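Local atomic coordinates of gamma tubulin complex adapter mto2 (Schizosaccharomyces pombe, PDB entry 6GDJ), a protein that acts with mto1 to promote nucleation of at least some cytoplasmic microtubules by recruiting the gamma-tubulin complex to interphase and equatorial microtubule-organising centres. Residues 11-14 / 15-19; 35-38 / 39-43. All coordinates share one frame; numbering follows the deposited sequence.

Contact 1 (11-14 / 15-19)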
loop_
_atom_site.group_PDB
_atom_site.type_symbol
_atom_site.label_atom_id
_atom_site.label_comp_id
_atom_site.label_asym_id
_atom_site.label_seq_id
_atom_site.Cartn_x
_atom_site.Cartn_y
_atom_site.Cartn_z
ATOM N N THR A 11 -2.321 13.263 3.975
ATOM C CA THR A 11 -2.675 14.154 2.856
ATOM C C THR A 11 -2.792 13.407 1.529
ATOM O O THR A 11 -3.689 13.600 0.731
ATOM C CB THR A 11 -1.649 15.287 2.768
ATOM O OG1 THR A 11 -1.746 16.058 3.970
ATOM C CG2 THR A 11 -1.887 16.180 1.520
ATOM N N ALA A 12 -1.813 12.495 1.284
ATOM C CA ALA A 12 -1.836 11.741 0.072
ATOM C C ALA A 12 -3.054 10.823 -0.059
ATOM O O ALA A 12 -3.630 10.747 -1.152
ATOM C CB ALA A 12 -0.548 10.913 -0.051
ATOM N N LEU A 13 -3.479 10.218 1.051
ATOM C CA LEU A 13 -4.702 9.405 1.018
ATOM C C LEU A 13 -5.935 10.257 0.757
ATOM O O LEU A 13 -6.783 9.901 -0.032
ATOM C CB LEU A 13 -4.857 8.663 2.305
ATOM C CG LEU A 13 -6.152 7.869 2.461
ATOM C CD1 LEU A 13 -6.328 6.874 1.335
ATOM C CD2 LEU A 13 -6.176 7.257 3.827
ATOM N N MET A 14 -5.981 11.415 1.407
ATOM C CA MET A 14 -7.121 12.299 1.190
ATOM C C MET A 14 -7.215 12.708 -0.285
ATOM O O MET A 14 -8.309 12.790 -0.858
ATOM C CB MET A 14 -6.989 13.505 2.111
ATOM C CG MET A 14 -7.269 13.163 3.552
ATOM S SD MET A 14 -7.022 14.489 4.744
ATOM C CE MET A 14 -8.373 15.492 4.305
ATOM N N ARG A 15 -6.049 13.018 -0.911
ATOM C CA ARG A 15 -6.032 13.304 -2.309
ATOM C C ARG A 15 -6.533 12.100 -3.150
ATOM O O ARG A 15 -7.331 12.257 -4.058
ATOM C CB ARG A 15 -4.696 13.827 -2.744
ATOM C CG ARG A 15 -4.363 15.171 -2.144
ATOM C CD ARG A 15 -2.942 15.599 -2.535
ATOM N NE ARG A 15 -2.805 15.871 -3.954
ATOM C CZ ARG A 15 -1.639 15.820 -4.619
ATOM N NH1 ARG A 15 -0.520 15.614 -3.979
ATOM N NH2 ARG A 15 -1.627 16.011 -5.894
ATOM N N LEU A 16 -5.994 10.904 -2.855
ATOM C CA LEU A 16 -6.421 9.726 -3.612
ATOM C C LEU A 16 -7.921 9.510 -3.557
ATOM O O LEU A 16 -8.505 9.215 -4.567
ATOM C CB LEU A 16 -5.711 8.518 -3.022
ATOM C CG LEU A 16 -6.108 7.170 -3.632
ATOM C CD1 LEU A 16 -5.906 7.174 -5.140
ATOM C CD2 LEU A 16 -5.401 6.017 -2.893
ATOM N N ARG A 17 -8.547 9.757 -2.407
ATOM C CA ARG A 17 -9.997 9.487 -2.296
ATOM C C ARG A 17 -10.781 10.321 -3.268
ATOM O O ARG A 17 -11.804 9.907 -3.763
ATOM C CB ARG A 17 -10.485 9.839 -0.890
ATOM C CG ARG A 17 -10.049 8.985 0.195
ATOM C CD ARG A 17 -10.573 9.530 1.491
ATOM N NE ARG A 17 -10.130 8.768 2.598
ATOM C CZ ARG A 17 -9.875 9.250 3.807
ATOM N NH1 ARG A 17 -10.007 10.571 4.072
ATOM N NH2 ARG A 17 -9.398 8.457 4.753
ATOM N N THR A 18 -10.266 11.519 -3.592
ATOM C CA THR A 18 -11.009 12.386 -4.515
ATOM C C THR A 18 -11.025 11.926 -5.966
ATOM O O THR A 18 -11.768 12.476 -6.761
ATOM C CB THR A 18 -10.454 13.830 -4.502
ATOM O OG1 THR A 18 -9.157 13.903 -5.121
ATOM C CG2 THR A 18 -10.427 14.394 -3.163
ATOM N N TYR A 19 -10.213 10.905 -6.323
ATOM C CA TYR A 19 -10.231 10.350 -7.672
ATOM C C TYR A 19 -11.156 9.108 -7.814
ATOM O O TYR A 19 -11.167 8.512 -8.880
ATOM C CB TYR A 19 -8.807 9.992 -8.131
ATOM C CG TYR A 19 -7.952 11.219 -8.384
ATOM C CD1 TYR A 19 -7.250 11.813 -7.374
ATOM C CD2 TYR A 19 -7.888 11.761 -9.664
ATOM C CE1 TYR A 19 -6.483 12.933 -7.627
ATOM C CE2 TYR A 19 -7.132 12.895 -9.938
ATOM C CZ TYR A 19 -6.414 13.453 -8.924
ATOM O OH TYR A 19 -5.630 14.601 -9.113
#
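The guanidinium of R17 lies with one face over CG of L13, one helical turn back, and the closest side-chain approach is R17 NH2 to L13 CD2, 3.6 Å. R17 reaches this place with a straight chain: CG stands anti to its carbonyl carbon (chi1 -70°), and the run from CG to NE is extended, carrying the flat group back along the helix. M14 meets the same group obliquely, its CG 3.8 Å from R17 NH1. Arginine suits this boundary, since its flat face can rest on aliphatic carbon while its N-H groups can still reach polar partners, as NE does in the salt bridge with E30 of helix 23-42, which probably fixes the rotation of the group.

R15 runs along another side of the helix. Its CG passes 3.3 Å from T11 O, and CD comes within 4.2 Å of T11 CG2, so the methylene part packs against the methyl while NH2 is hydrogen-bonded to a bound glycerol. L13 and L16 touch more loosely, CD1 to CD2, and L13 also packs on V29, E30 and V33. Beneath the side chains, R15 N, L16 N and R17 N donate to T11 O, A12 O and L13 O, the last bond being 3.0 Å long. Near the end of the helix T18 OG1 donates to R15 O at 2.7 Å, in the carbonyl plane. Side-chain packing at i to i+3 and i to i+4 spacing, with leucines and A12 buried and arginines exposed, is characteristic of an amphipathic helix in a small all-helical domain.

Contact 2 (35-38 / 39-43)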
loop_
_atom_site.group_PDB
_atom_site.type_symbol
_atom_site.label_atom_id
_atom_site.label_comp_id
_atom_site.label_asym_id
_atom_site.label_seq_id
_atom_site.Cartn_x
_atom_site.Cartn_y
_atom_site.Cartn_z
ATOM N N HIS A 35 -3.561 1.029 9.787
ATOM C CA HIS A 35 -2.636 0.304 10.615
ATOM C C HIS A 35 -1.317 1.059 10.807
ATOM O O HIS A 35 -0.734 0.997 11.884
ATOM C CB HIS A 35 -2.384 -1.110 10.056
ATOM C CG HIS A 35 -3.595 -1.968 10.053
ATOM N ND1 HIS A 35 -4.413 -2.077 11.159
ATOM C CD2 HIS A 35 -4.175 -2.686 9.066
ATOM C CE1 HIS A 35 -5.413 -2.896 10.873
ATOM N NE2 HIS A 35 -5.296 -3.283 9.606
ATOM N N ALA A 36 -0.874 1.806 9.784
ATOM C CA ALA A 36 0.308 2.630 9.953
ATOM C C ALA A 36 0.116 3.687 10.999
ATOM O O ALA A 36 1.008 3.953 11.810
ATOM C CB ALA A 36 0.737 3.225 8.619
ATOM N N ILE A 37 -1.041 4.300 11.002
ATOM C CA ILE A 37 -1.346 5.293 12.059
ATOM C C ILE A 37 -1.254 4.638 13.456
ATOM O O ILE A 37 -0.676 5.192 14.378
ATOM C CB ILE A 37 -2.720 5.960 11.857
ATOM C CG1 ILE A 37 -2.721 6.748 10.547
ATOM C CG2 ILE A 37 -3.106 6.798 13.052
ATOM C CD1 ILE A 37 -4.094 7.175 10.069
ATOM N N THR A 38 -1.843 3.430 13.587
ATOM C CA THR A 38 -1.745 2.707 14.847
ATOM C C THR A 38 -0.305 2.520 15.256
ATOM O O THR A 38 0.043 2.716 16.398
ATOM C CB THR A 38 -2.493 1.391 14.791
ATOM O OG1 THR A 38 -3.825 1.628 14.417
ATOM C CG2 THR A 38 -2.405 0.631 16.093
ATOM N N LEU A 39 0.549 2.104 14.288
ATOM C CA LEU A 39 1.957 1.894 14.618
ATOM C C LEU A 39 2.688 3.202 14.992
ATOM O O LEU A 39 3.493 3.209 15.885
ATOM C CB LEU A 39 2.674 1.253 13.409
ATOM C CG LEU A 39 2.266 -0.188 13.106
ATOM C CD1 LEU A 39 2.681 -0.655 11.768
ATOM C CD2 LEU A 39 2.791 -1.079 14.193
ATOM N N VAL A 40 2.391 4.324 14.329
ATOM C CA VAL A 40 2.994 5.610 14.742
ATOM C C VAL A 40 2.619 5.913 16.178
ATOM O O VAL A 40 3.424 6.384 16.931
ATOM C CB VAL A 40 2.487 6.724 13.830
ATOM C CG1 VAL A 40 2.823 8.092 14.397
ATOM C CG2 VAL A 40 3.019 6.591 12.427
ATOM N N ASN A 41 1.391 5.631 16.541
ATOM C CA ASN A 41 0.890 5.944 17.882
ATOM C C ASN A 41 1.384 5.028 18.965
ATOM O O ASN A 41 1.542 5.458 20.115
ATOM C CB ASN A 41 -0.638 6.027 17.909
ATOM C CG ASN A 41 -1.176 7.262 17.180
ATOM O OD1 ASN A 41 -0.524 8.277 17.108
ATOM N ND2 ASN A 41 -2.413 7.160 16.640
ATOM N N THR A 42 1.595 3.778 18.631
ATOM C CA THR A 42 1.850 2.740 19.625
ATOM C C THR A 42 3.273 2.202 19.664
ATOM O O THR A 42 3.717 1.747 20.704
ATOM C CB THR A 42 0.922 1.525 19.438
ATOM O OG1 THR A 42 1.181 0.934 18.173
ATOM C CG2 THR A 42 -0.556 1.888 19.509
ATOM N N SER A 43 3.974 2.256 18.539
ATOM C CA SER A 43 5.294 1.688 18.455
ATOM C C SER A 43 6.090 2.427 17.394
ATOM O O SER A 43 6.507 1.827 16.404
ATOM C CB SER A 43 5.157 0.218 18.140
ATOM O OG SER A 43 6.363 -0.424 18.443
#
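T42 and T38 meet one turn apart through a backbone carbonyl: T38 O takes both the amide N of T42, at 2.9 Å, and its hydroxyl OG1, at 2.8 Å. The hydroxyl can do this because chi1 of 63° sets OG1 between the backbone N and the carbonyl carbon, folded back over the preceding turn. It approaches from above the carbonyl plane, 43° out of it, whereas the amide is tilted by much less. The same rotation leaves T42 CG2 4.1 Å from T38 CG2, the two side chains crossing at an angle. T38 adopts the other common threonine rotamer, with OG1 beside its own N (chi1 -55°), and T38 OG1 donates to N34 O, one turn earlier.

These are the last two turns of helix 23-42 in the helical twin-cysteine dimerisation domain. The apolar chains of L39 and V40 suit packing against V48 of their own chain, and L39 also meets V47 of the second subunit; the methyl of threonine lets T38 pack on that same V47 while its hydroxyl bonds to its own helix. L39 CG comes 3.4 Å from H35 O. V40 CG2 lies 3.4 Å from A36 O, and its side chain packs on L6 and C52 too. On a more open side N41 lies alongside I37, both pointing the same way, with ND2 3.7 Å from I37 CG2; its backbone N bonds to I37 O.

Contact 1 comes first along the chain, at the C-terminal part of helix 5-17, and contact 2 follows at the C-terminal end of helix 23-42, the next helix. Their centres lie about 20 Å apart on opposite sides of the chain's centre, and their nearest atoms, about 7 Å apart, do not touch. Helix 46-72 joins them indirectly: A12 and R15 of contact 1 pack on its C59 and L60, while A36, L39 and V40 of contact 2 pack nearer its start, on L55, V48 and C52. Of the two, contact 2 alone meets the second subunit, so it forms part of the dimer interface, whereas contact 1 belongs to packing within one chain.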